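Rhodopsin (Todarodes pacificus, PDB 2Z73) detects light through its bound retinal and activates a Gq-type G protein, switching on phospholipase C signalling in squid vision. Local coordinates at residues W12-I17 with L98-F103; G50-V55 with H310-Y315; Y57-T62 with P320-A325. One frame throughout, in Å; residues are numbered along the deposited sequence.

How the contacts relate
From the N terminus the chain first reaches 12-17, then runs through helix 31-61, which carries 50-55 and 57-62, before 98-103 closes contact 1 on the extracellular side, round a loop of 80 residues that holds the first two transmembrane helices. Contacts 2 and 3 close far longer loops of some 255 residues, which hold most of the transmembrane bundle. The segments alternate, so every pair of contacts crosses. Contacts 2 and 3 share helix 31-61 and meet directly, with Y315 CB 3.5 Å from F322 CD2; they tie that helix to the end of the seventh transmembrane helix and then to helix 320-329. Contact 1 joins the N-terminal tail to the first extracellular loop.

Contact 1 (W12-I17 with L98-F103); sequences WYNPSI and LKKWIF
I17 and W101 make up the closely packed end of this contact. The methyl I17 CD1 sits 3.5 Å from W101 CD1 and crosses the indole obliquely, meeting two atoms of the five-membered ring, with I17 CD1 also 3.8 Å from W101 NE1. The broad apolar ring of W101 suits a place where L179 of the strand 177-179, A107 and C108 of helix 104-138 and the edge-to-face partner Y111 all press on it, while its single N-H is spent on G104 O. N14 is buried next to this apolar patch, and an asparagine fits because its amide both gives and takes. N14 ND2 donates to W101 O at 3.0 Å, lying in the carbonyl plane on a lone pair, with an N-H...O angle of 147°. The other half of the amide turns back on its own chain: N14 OD1 accepts from S16 N at 2.8 Å, an Asx turn, and from I17 N at 3.2 Å, which extends it to an Asx motif. This fold of the N-terminal tail lies against the first extracellular loop, on the outer side of the receptor. Held from both ends, the amide is unlikely to flip. Toward solvent the packing gives way to long polar reaches. K100, partly exposed, bends at chi3 and chi4, and NZ comes to rest 3.0 Å from Y13 O, standing above the carbonyl plane by 54°. A long, flexible lysine can reach a backbone oxygen that a shorter side chain would not; the first side-chain bond of Y13 points away. Elsewhere a water bridges the two segments: it donates to W101 O at 2.8 Å and is hydrogen-bonded to S16 OG, so W101 O is gripped by two donors.

Contact 2 (G50-V55 with H310-Y315); sequences GGNGIV and HNPMIY. With TWT (docosane), chain G.
P312 meets G51, N52 and V55 of the first transmembrane helix, and its ring takes part in most of the contact. The short helix segments 50-55 and 311-315 approach to 8.9 Å between axes and cross at 59°. Packing against the backbone comes first. P312 CB lies 3.6 Å from G51 O, and the CA atoms of G51 and P312 are only 5.3 Å apart. Glycine suits this place because a side-chain carbon on G51 would point at the proline and come about 3.0 Å from P312 CB. Apolar side-chain contacts are sparser. V55 CG2 is 4.5 Å from Y315 CE1, an oblique approach to the phenol ring, and V55 CG1 also nears P312 CG, though its placement is doubtful because it is modelled too close to N52 O. A compact apolar valine suits this buried place beside the tyrosine. The polar contribution is indirect, since no hydrogen bond joins the two segments. N52 has CG beside its backbone N (chi1 -75°), and OD1 rests against the proline ring, 3.2 Å from P312 CG. Its ND2 donates to A308 O just before the segment, so the buried asparagine still ties the first transmembrane helix to the seventh transmembrane segment; it also touches D80 of helix 70-87. Lipid-like contacts make up the last group. The docosane chain runs along G50 and G51 on one flank, with TWT C7 3.7 Å from G50 CA, where any side-chain carbon on G50 would collide with it. Its end reaches the other helix, TWT C1 being 3.5 Å from P312 O. N311, P312 and Y315 spell the NPxxY motif at the end of the seventh transmembrane helix, here set against the GN pair of the first helix, as in class A receptors.

Contact 3 (Y57-T62 with P320-A325); sequences YLFTKT and PKFREA. With PLM (palmitic acid), chain E; BOG (octyl beta-D-glucopyranoside), chain C.
The short cytoplasmic helix that follows the NPxxY motif, often called helix 8, lays F322 and A325 against L58, F59 and T62 at the end of the first transmembrane helix. Segments 57-61 and 320-325 cross at 102°, their axes 10.4 Å apart; no hydrogen bond joins them, and the contact is mainly between apolar side chains. F322 CG is anti to the backbone N (chi1 -180°), beside the carbonyl carbon, and its ring meets both F59 and L58. F59 CE1 comes to 3.4 Å from F322 CD1; the rings are oblique to one another, planes 34° apart and centroids separated by 5.5 Å. On the other partner, L58 CD2 approaches F322 CE1 at 3.7 Å, the side chains crossing at about a right angle. An alanine in place of F322 would probably open a gap beside F59 CE1 and leave L58 CD2 without its aromatic partner. A325 is small enough to let the helices close in: its CB is 3.9 Å from L58 CG and equally near T62 OG1. That hydroxyl is not spare, for T62 OG1 donates to L58 O at 2.9 Å while T62 N reaches the same oxygen from the opposite face, closing the helix end. Outside, K321 NZ makes a weak hydrogen bond to O3 of the octyl glucoside, and R323 forms a salt bridge with E343. With six residues between it and Y315, F322 completes the NPxxY(x)5,6F motif of class A receptors, which couples the seventh transmembrane helix to helix 8.

Contact 1 (W12-I17 with L98-F103)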
loop_
_atom_site.group_PDB
_atom_site.type_symbol
_atom_site.label_atom_id
_atom_site.label_comp_id
_atom_site.label_asym_id
_atom_site.label_seq_id
_atom_site.Cartn_x
_atom_site.Cartn_y
_atom_site.Cartn_z
ATOM N N TRP A 12 9.825 31.347 5.805
ATOM C CA TRP A 12 10.123 29.929 5.803
ATOM C C TRP A 12 11.086 29.476 6.896
ATOM O O TRP A 12 11.238 28.276 7.123
ATOM C CB TRP A 12 10.715 29.544 4.441
ATOM C CG TRP A 12 11.890 30.414 4.075
ATOM C CD1 TRP A 12 11.855 31.579 3.360
ATOM C CD2 TRP A 12 13.240 30.266 4.534
ATOM N NE1 TRP A 12 13.099 32.174 3.353
ATOM C CE2 TRP A 12 13.967 31.390 4.067
ATOM C CE3 TRP A 12 13.906 29.300 5.300
ATOM C CZ2 TRP A 12 15.326 31.572 4.343
ATOM C CZ3 TRP A 12 15.262 29.485 5.578
ATOM C CH2 TRP A 12 15.955 30.613 5.099
ATOM N N TYR A 13 11.734 30.418 7.572
ATOM C CA TYR A 13 12.718 30.056 8.588
ATOM C C TYR A 13 12.279 29.120 9.685
ATOM O O TYR A 13 11.325 29.391 10.410
ATOM C CB TYR A 13 13.316 31.286 9.259
ATOM C CG TYR A 13 14.418 30.919 10.233
ATOM C CD1 TYR A 13 14.246 31.078 11.604
ATOM C CD2 TYR A 13 15.627 30.402 9.777
ATOM C CE1 TYR A 13 15.254 30.731 12.503
ATOM C CE2 TYR A 13 16.639 30.052 10.656
ATOM C CZ TYR A 13 16.445 30.220 12.021
ATOM O OH TYR A 13 17.441 29.880 12.913
ATOM N N ASN A 14 13.006 28.019 9.816
ATOM C CA ASN A 14 12.720 27.058 10.854
ATOM C C ASN A 14 13.930 26.966 11.778
ATOM O O ASN A 14 15.032 26.633 11.355
ATOM C CB ASN A 14 12.413 25.688 10.256
ATOM C CG ASN A 14 11.788 24.757 11.262
ATOM O OD1 ASN A 14 12.325 24.549 12.354
ATOM N ND2 ASN A 14 10.643 24.197 10.910
ATOM N N PRO A 15 13.734 27.268 13.061
ATOM C CA PRO A 15 14.838 27.209 14.016
ATOM C C PRO A 15 15.371 25.810 14.286
ATOM O O PRO A 15 16.469 25.661 14.817
ATOM C CB PRO A 15 14.233 27.847 15.264
ATOM C CG PRO A 15 12.797 27.432 15.177
ATOM C CD PRO A 15 12.494 27.706 13.723
ATOM N N SER A 16 14.606 24.787 13.907
ATOM C CA SER A 16 14.992 23.391 14.146
ATOM C C SER A 16 15.588 22.685 12.937
ATOM O O SER A 16 16.458 21.825 13.078
ATOM C CB SER A 16 13.777 22.573 14.589
ATOM O OG SER A 16 13.096 23.165 15.680
ATOM N N ILE A 17 15.108 23.050 11.751
ATOM C CA ILE A 17 15.521 22.409 10.514
ATOM C C ILE A 17 15.995 23.433 9.484
ATOM O O ILE A 17 15.354 24.463 9.291
ATOM C CB ILE A 17 14.316 21.611 9.956
ATOM C CG1 ILE A 17 13.811 20.650 11.045
ATOM C CG2 ILE A 17 14.694 20.882 8.654
ATOM C CD1 ILE A 17 12.442 20.074 10.803
ATOM N N LEU A 98 -0.410 26.206 11.547
ATOM C CA LEU A 98 0.483 27.213 12.128
ATOM C C LEU A 98 1.408 27.716 11.040
ATOM O O LEU A 98 2.246 28.599 11.265
ATOM C CB LEU A 98 1.327 26.610 13.254
ATOM C CG LEU A 98 0.589 26.139 14.503
ATOM C CD1 LEU A 98 1.565 25.391 15.398
ATOM C CD2 LEU A 98 -0.026 27.345 15.225
ATOM N N LYS A 99 1.263 27.129 9.861
ATOM C CA LYS A 99 2.086 27.492 8.719
ATOM C C LYS A 99 3.559 27.283 9.041
ATOM O O LYS A 99 4.407 28.035 8.576
ATOM C CB LYS A 99 1.805 28.943 8.336
ATOM C CG LYS A 99 0.354 29.140 7.892
ATOM C CD LYS A 99 -0.248 30.452 8.354
ATOM C CE LYS A 99 0.342 31.633 7.625
ATOM N NZ LYS A 99 -0.334 32.890 8.044
ATOM N N LYS A 100 3.857 26.249 9.832
ATOM C CA LYS A 100 5.230 25.941 10.218
ATOM C C LYS A 100 5.370 24.602 10.945
ATOM O O LYS A 100 4.473 24.206 11.682
ATOM C CB LYS A 100 5.774 27.056 11.112
ATOM C CG LYS A 100 7.204 26.843 11.564
ATOM C CD LYS A 100 7.809 28.125 12.127
ATOM C CE LYS A 100 7.776 29.249 11.095
ATOM N NZ LYS A 100 8.397 28.838 9.807
ATOM N N TRP A 101 6.492 23.913 10.726
ATOM C CA TRP A 101 6.769 22.643 11.390
ATOM C C TRP A 101 7.397 22.941 12.740
ATOM O O TRP A 101 8.579 23.284 12.833
ATOM C CB TRP A 101 7.724 21.775 10.557
ATOM C CG TRP A 101 8.142 20.488 11.251
ATOM C CD1 TRP A 101 9.165 20.335 12.143
ATOM C CD2 TRP A 101 7.533 19.197 11.116
ATOM N NE1 TRP A 101 9.232 19.034 12.571
ATOM C CE2 TRP A 101 8.243 18.312 11.959
ATOM C CE3 TRP A 101 6.453 18.699 10.368
ATOM C CZ2 TRP A 101 7.910 16.947 12.078
ATOM C CZ3 TRP A 101 6.119 17.335 10.485
ATOM C CH2 TRP A 101 6.849 16.482 11.334
ATOM N N ILE A 102 6.595 22.809 13.789
ATOM C CA ILE A 102 7.024 23.098 15.158
ATOM C C ILE A 102 7.454 21.891 15.978
ATOM O O ILE A 102 7.560 22.005 17.191
ATOM C CB ILE A 102 5.883 23.745 15.952
ATOM C CG1 ILE A 102 4.691 22.765 16.001
ATOM C CG2 ILE A 102 5.488 25.068 15.321
ATOM C CD1 ILE A 102 3.618 23.108 17.015
ATOM N N PHE A 103 7.714 20.752 15.349
ATOM C CA PHE A 103 8.057 19.567 16.126
ATOM C C PHE A 103 9.513 19.152 16.170
ATOM O O PHE A 103 9.834 18.077 16.676
ATOM C CB PHE A 103 7.180 18.396 15.675
ATOM C CG PHE A 103 5.703 18.678 15.783
ATOM C CD1 PHE A 103 5.077 18.717 17.029
ATOM C CD2 PHE A 103 4.953 18.962 14.648
ATOM C CE1 PHE A 103 3.722 19.039 17.137
ATOM C CE2 PHE A 103 3.599 19.285 14.744
ATOM C CZ PHE A 103 2.984 19.326 15.985
HETATM O O HOH W 1 10.399 22.495 14.837
#

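Contact 2 (G50-V55 with H310-Y315)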
loop_
_atom_site.group_PDB
_atom_site.type_symbol
_atom_site.label_atom_id
_atom_site.label_comp_id
_atom_site.label_asym_id
_atom_site.label_seq_id
_atom_site.Cartn_x
_atom_site.Cartn_y
_atom_site.Cartn_z
ATOM N N GLY A 50 -9.022 4.698 10.666
ATOM C CA GLY A 50 -10.316 4.076 10.831
ATOM C C GLY A 50 -10.428 2.822 9.987
ATOM O O GLY A 50 -10.626 1.712 10.508
ATOM N N GLY A 51 -10.284 2.990 8.675
ATOM C CA GLY A 51 -10.382 1.859 7.774
ATOM C C GLY A 51 -9.366 0.753 7.992
ATOM O O GLY A 51 -9.701 -0.425 7.946
ATOM N N ASN A 52 -8.116 1.110 8.227
ATOM C CA ASN A 52 -7.111 0.080 8.420
ATOM C C ASN A 52 -7.290 -0.641 9.738
ATOM O O ASN A 52 -6.951 -1.821 9.857
ATOM C CB ASN A 52 -5.702 0.672 8.302
ATOM C CG ASN A 52 -5.313 0.965 6.853
ATOM O OD1 ASN A 52 -5.302 0.075 5.996
ATOM N ND2 ASN A 52 -4.990 2.219 6.579
ATOM N N GLY A 53 -7.825 0.064 10.733
ATOM C CA GLY A 53 -8.050 -0.569 12.022
ATOM C C GLY A 53 -9.092 -1.664 11.848
ATOM O O GLY A 53 -8.945 -2.773 12.350
ATOM N N ILE A 54 -10.149 -1.340 11.112
ATOM C CA ILE A 54 -11.215 -2.286 10.869
ATOM C C ILE A 54 -10.722 -3.559 10.194
ATOM O O ILE A 54 -11.110 -4.656 10.584
ATOM C CB ILE A 54 -12.311 -1.672 9.999
ATOM C CG1 ILE A 54 -12.890 -0.444 10.698
ATOM C CG2 ILE A 54 -13.386 -2.701 9.725
ATOM C CD1 ILE A 54 -14.064 0.172 9.976
ATOM N N VAL A 55 -9.878 -3.423 9.177
ATOM C CA VAL A 55 -9.381 -4.605 8.500
ATOM C C VAL A 55 -8.550 -5.418 9.478
ATOM O O VAL A 55 -8.745 -6.630 9.603
ATOM C CB VAL A 55 -8.568 -4.253 7.193
ATOM C CG1 VAL A 55 -7.856 -2.937 7.353
ATOM C CG2 VAL A 55 -7.574 -5.364 6.866
ATOM N N HIS A 310 -6.720 3.735 0.974
ATOM C CA HIS A 310 -7.593 3.186 -0.044
ATOM C C HIS A 310 -7.954 1.715 0.015
ATOM O O HIS A 310 -9.101 1.367 -0.212
ATOM C CB HIS A 310 -7.037 3.531 -1.422
ATOM C CG HIS A 310 -7.130 4.987 -1.755
ATOM N ND1 HIS A 310 -6.100 5.685 -2.350
ATOM C CD2 HIS A 310 -8.131 5.880 -1.571
ATOM C CE1 HIS A 310 -6.462 6.944 -2.514
ATOM N NE2 HIS A 310 -7.690 7.089 -2.051
ATOM N N ASN A 311 -7.001 0.853 0.321
ATOM C CA ASN A 311 -7.281 -0.571 0.359
ATOM C C ASN A 311 -8.535 -0.936 1.145
ATOM O O ASN A 311 -9.379 -1.670 0.650
ATOM C CB ASN A 311 -6.075 -1.337 0.915
ATOM C CG ASN A 311 -4.809 -1.074 0.127
ATOM O OD1 ASN A 311 -4.854 -0.471 -0.945
ATOM N ND2 ASN A 311 -3.674 -1.523 0.652
ATOM N N PRO A 312 -8.670 -0.440 2.385
ATOM C CA PRO A 312 -9.870 -0.780 3.151
ATOM C C PRO A 312 -11.168 -0.497 2.381
ATOM O O PRO A 312 -12.079 -1.337 2.345
ATOM C CB PRO A 312 -9.726 0.071 4.406
ATOM C CG PRO A 312 -8.240 0.070 4.609
ATOM C CD PRO A 312 -7.741 0.354 3.206
ATOM N N MET A 313 -11.261 0.672 1.759
ATOM C CA MET A 313 -12.458 0.990 1.004
ATOM C C MET A 313 -12.578 0.065 -0.216
ATOM O O MET A 313 -13.675 -0.356 -0.584
ATOM C CB MET A 313 -12.442 2.458 0.576
ATOM C CG MET A 313 -12.239 3.413 1.746
ATOM S SD MET A 313 -12.523 5.162 1.386
ATOM C CE MET A 313 -10.905 5.678 0.780
ATOM N N ILE A 314 -11.451 -0.269 -0.835
ATOM C CA ILE A 314 -11.472 -1.161 -1.988
ATOM C C ILE A 314 -12.030 -2.515 -1.538
ATOM O O ILE A 314 -12.924 -3.081 -2.186
ATOM C CB ILE A 314 -10.046 -1.355 -2.579
ATOM C CG1 ILE A 314 -9.504 -0.015 -3.088
ATOM C CG2 ILE A 314 -10.075 -2.334 -3.735
ATOM C CD1 ILE A 314 -8.055 -0.075 -3.560
ATOM N N TYR A 315 -11.507 -3.019 -0.421
ATOM C CA TYR A 315 -11.940 -4.293 0.149
ATOM C C TYR A 315 -13.438 -4.300 0.424
ATOM O O TYR A 315 -14.135 -5.258 0.101
ATOM C CB TYR A 315 -11.238 -4.553 1.480
ATOM C CG TYR A 315 -9.734 -4.695 1.435
ATOM C CD1 TYR A 315 -8.942 -4.181 2.464
ATOM C CD2 TYR A 315 -9.102 -5.405 0.417
ATOM C CE1 TYR A 315 -7.565 -4.369 2.487
ATOM C CE2 TYR A 315 -7.716 -5.603 0.434
ATOM C CZ TYR A 315 -6.960 -5.081 1.473
ATOM O OH TYR A 315 -5.607 -5.284 1.500
HETATM C C1 TWT G . -13.523 -0.456 5.413
HETATM C C2 TWT G . -14.317 0.823 5.290
HETATM C C3 TWT G . -13.493 1.946 5.891
HETATM C C4 TWT G . -14.211 3.299 5.826
HETATM C C5 TWT G . -13.246 4.300 6.461
HETATM C C6 TWT G . -13.933 5.243 7.436
HETATM C C7 TWT G . -13.313 4.990 8.824
HETATM C C8 TWT G . -14.427 4.944 9.860
HETATM C C9 TWT G . -14.207 5.947 11.007
HETATM C C10 TWT G . -15.011 7.170 10.598
HETATM C C11 TWT G . -16.342 7.401 11.315
HETATM C C12 TWT G . -16.514 8.882 11.050
HETATM C C13 TWT G . -17.744 9.604 11.585
HETATM C C14 TWT G . -17.135 10.995 11.669
HETATM C C15 TWT G . -17.791 12.059 12.528
HETATM C C16 TWT G . -16.876 13.232 12.185
HETATM C C17 TWT G . -17.470 14.593 12.221
HETATM C C18 TWT G . -16.321 15.402 12.825
HETATM C C19 TWT G . -16.610 16.882 13.001
HETATM C C20 TWT G . -15.333 17.466 13.611
HETATM C C21 TWT G . -15.471 18.960 13.847
HETATM C C22 TWT G . -14.165 19.464 14.453
#

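Contact 3 (Y57-T62 with P320-A325)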
loop_
_atom_site.group_PDB
_atom_site.type_symbol
_atom_site.label_atom_id
_atom_site.label_comp_id
_atom_site.label_asym_id
_atom_site.label_seq_id
_atom_site.Cartn_x
_atom_site.Cartn_y
_atom_site.Cartn_z
ATOM N N TYR A 57 -8.728 -5.441 12.741
ATOM C CA TYR A 57 -9.633 -5.984 13.751
ATOM C C TYR A 57 -10.387 -7.173 13.186
ATOM O O TYR A 57 -10.273 -8.281 13.704
ATOM C CB TYR A 57 -10.622 -4.905 14.220
ATOM C CG TYR A 57 -11.652 -5.379 15.233
ATOM C CD1 TYR A 57 -12.994 -5.509 14.879
ATOM C CD2 TYR A 57 -11.283 -5.699 16.540
ATOM C CE1 TYR A 57 -13.937 -5.940 15.792
ATOM C CE2 TYR A 57 -12.220 -6.138 17.460
ATOM C CZ TYR A 57 -13.545 -6.255 17.080
ATOM O OH TYR A 57 -14.490 -6.691 17.985
ATOM N N LEU A 58 -11.139 -6.943 12.112
ATOM C CA LEU A 58 -11.917 -8.001 11.471
ATOM C C LEU A 58 -11.089 -9.203 10.993
ATOM O O LEU A 58 -11.468 -10.350 11.232
ATOM C CB LEU A 58 -12.719 -7.423 10.300
ATOM C CG LEU A 58 -14.216 -7.185 10.530
ATOM C CD1 LEU A 58 -14.486 -6.777 11.967
ATOM C CD2 LEU A 58 -14.718 -6.123 9.565
ATOM N N PHE A 59 -9.961 -8.956 10.329
ATOM C CA PHE A 59 -9.155 -10.071 9.842
ATOM C C PHE A 59 -8.503 -10.923 10.931
ATOM O O PHE A 59 -8.406 -12.138 10.781
ATOM C CB PHE A 59 -8.099 -9.590 8.833
ATOM C CG PHE A 59 -8.578 -9.598 7.397
ATOM C CD1 PHE A 59 -9.402 -8.586 6.909
ATOM C CD2 PHE A 59 -8.217 -10.632 6.538
ATOM C CE1 PHE A 59 -9.858 -8.608 5.583
ATOM C CE2 PHE A 59 -8.667 -10.663 5.217
ATOM C CZ PHE A 59 -9.488 -9.650 4.737
ATOM N N THR A 60 -8.059 -10.310 12.024
ATOM C CA THR A 60 -7.453 -11.101 13.091
ATOM C C THR A 60 -8.496 -11.812 13.956
ATOM O O THR A 60 -8.173 -12.781 14.635
ATOM C CB THR A 60 -6.585 -10.248 14.050
ATOM O OG1 THR A 60 -7.303 -9.074 14.430
ATOM C CG2 THR A 60 -5.276 -9.864 13.404
ATOM N N LYS A 61 -9.744 -11.355 13.912
ATOM C CA LYS A 61 -10.766 -11.952 14.750
ATOM C C LYS A 61 -11.863 -12.786 14.091
ATOM O O LYS A 61 -12.642 -13.439 14.789
ATOM C CB LYS A 61 -11.399 -10.862 15.615
ATOM C CG LYS A 61 -10.399 -10.228 16.576
ATOM C CD LYS A 61 -9.761 -11.292 17.467
ATOM C CE LYS A 61 -8.604 -10.728 18.273
ATOM N NZ LYS A 61 -7.954 -11.769 19.124
ATOM N N THR A 62 -11.935 -12.776 12.765
ATOM C CA THR A 62 -12.953 -13.562 12.090
ATOM C C THR A 62 -12.379 -14.920 11.718
ATOM O O THR A 62 -11.230 -15.009 11.280
ATOM C CB THR A 62 -13.456 -12.863 10.827
ATOM O OG1 THR A 62 -14.049 -11.607 11.182
ATOM C CG2 THR A 62 -14.481 -13.719 10.129
ATOM N N PRO A 320 -15.900 -10.278 -0.638
ATOM C CA PRO A 320 -17.043 -10.997 -0.059
ATOM C C PRO A 320 -16.944 -11.371 1.421
ATOM O O PRO A 320 -17.724 -10.875 2.233
ATOM C CB PRO A 320 -17.180 -12.218 -0.967
ATOM C CG PRO A 320 -15.783 -12.464 -1.412
ATOM C CD PRO A 320 -15.294 -11.066 -1.724
ATOM N N LYS A 321 -16.003 -12.237 1.784
ATOM C CA LYS A 321 -15.881 -12.617 3.187
ATOM C C LYS A 321 -15.742 -11.395 4.074
ATOM O O LYS A 321 -16.386 -11.302 5.115
ATOM C CB LYS A 321 -14.685 -13.552 3.408
ATOM C CG LYS A 321 -14.982 -15.013 3.099
ATOM C CD LYS A 321 -13.766 -15.894 3.334
ATOM C CE LYS A 321 -14.076 -17.348 3.019
ATOM N NZ LYS A 321 -12.895 -18.233 3.212
ATOM N N PHE A 322 -14.913 -10.447 3.650
ATOM C CA PHE A 322 -14.695 -9.229 4.421
ATOM C C PHE A 322 -15.981 -8.426 4.522
ATOM O O PHE A 322 -16.318 -7.905 5.587
ATOM C CB PHE A 322 -13.612 -8.376 3.769
ATOM C CG PHE A 322 -13.319 -7.102 4.504
ATOM C CD1 PHE A 322 -12.879 -7.128 5.821
ATOM C CD2 PHE A 322 -13.471 -5.875 3.875
ATOM C CE1 PHE A 322 -12.591 -5.951 6.496
ATOM C CE2 PHE A 322 -13.184 -4.692 4.541
ATOM C CZ PHE A 322 -12.743 -4.729 5.856
ATOM N N ARG A 323 -16.700 -8.321 3.414
ATOM C CA ARG A 323 -17.953 -7.583 3.407
ATOM C C ARG A 323 -18.962 -8.273 4.311
ATOM O O ARG A 323 -19.824 -7.627 4.913
ATOM C CB ARG A 323 -18.511 -7.496 1.979
ATOM C CG ARG A 323 -17.868 -6.414 1.128
ATOM C CD ARG A 323 -18.259 -6.558 -0.328
ATOM N NE ARG A 323 -19.707 -6.583 -0.541
ATOM C CZ ARG A 323 -20.507 -5.522 -0.475
ATOM N NH1 ARG A 323 -20.015 -4.319 -0.199
ATOM N NH2 ARG A 323 -21.806 -5.664 -0.695
ATOM N N GLU A 324 -18.847 -9.589 4.403
ATOM C CA GLU A 324 -19.748 -10.373 5.240
ATOM C C GLU A 324 -19.521 -9.889 6.669
ATOM O O GLU A 324 -20.414 -9.343 7.316
ATOM C CB GLU A 324 -19.384 -11.857 5.111
ATOM C CG GLU A 324 -20.512 -12.842 5.337
ATOM C CD GLU A 324 -19.996 -14.264 5.491
ATOM O OE1 GLU A 324 -20.808 -15.211 5.436
ATOM O OE2 GLU A 324 -18.766 -14.428 5.679
ATOM N N ALA A 325 -18.296 -10.073 7.140
ATOM C CA ALA A 325 -17.901 -9.667 8.481
ATOM C C ALA A 325 -18.356 -8.253 8.834
ATOM O O ALA A 325 -18.863 -8.013 9.925
ATOM C CB ALA A 325 -16.374 -9.784 8.620
HETATM C C1 PLM E . -5.462 -9.152 19.719
HETATM O O2 PLM E . -6.238 -8.874 20.625
HETATM C C2 PLM E . -5.677 -8.525 18.339
HETATM C C3 PLM E . -4.507 -7.649 17.868
HETATM C C4 PLM E . -4.984 -6.233 17.566
HETATM C C5 PLM E . -3.933 -5.439 16.844
HETATM C C6 PLM E . -4.448 -4.046 16.575
HETATM C C7 PLM E . -3.295 -3.092 16.353
HETATM C C8 PLM E . -3.774 -1.655 16.085
HETATM C C9 PLM E . -2.687 -0.800 15.430
HETATM C CA PLM E . -1.867 -0.028 16.438
HETATM C CB PLM E . -0.485 0.256 15.888
HETATM C CC PLM E . 0.210 1.351 16.674
HETATM C CD PLM E . 1.593 1.621 16.117
HETATM C CE PLM E . 1.823 3.106 15.970
HETATM C CF PLM E . 2.970 3.607 16.830
HETATM C CG PLM E . 3.180 5.107 16.661
HETATM C C1 BOG C . -8.343 -17.938 0.790
HETATM O O1 BOG C . -7.585 -17.107 0.021
HETATM C C2 BOG C . -9.691 -17.768 0.138
HETATM O O2 BOG C . -10.195 -16.378 0.189
HETATM C C3 BOG C . -10.506 -18.674 0.944
HETATM O O3 BOG C . -11.744 -18.540 0.344
HETATM C C4 BOG C . -9.920 -20.143 0.868
HETATM O O4 BOG C . -10.693 -21.015 1.631
HETATM C C5 BOG C . -8.599 -20.251 1.503
HETATM O O5 BOG C . -7.824 -19.355 0.714
HETATM C C6 BOG C . -8.000 -21.718 1.417
HETATM O O6 BOG C . -6.639 -21.749 2.108
HETATM C "C1'" BOG C . -6.784 -16.523 1.010
HETATM C "C2'" BOG C . -5.752 -15.913 0.201
HETATM C "C3'" BOG C . -5.827 -14.489 0.632
HETATM C "C4'" BOG C . -5.570 -13.828 -0.600
HETATM C "C5'" BOG C . -5.284 -12.430 -0.199
HETATM C "C6'" BOG C . -5.698 -11.718 -1.367
HETATM C "C7'" BOG C . -5.485 -10.322 -0.943
HETATM C "C8'" BOG C . -6.444 -9.637 -1.749
#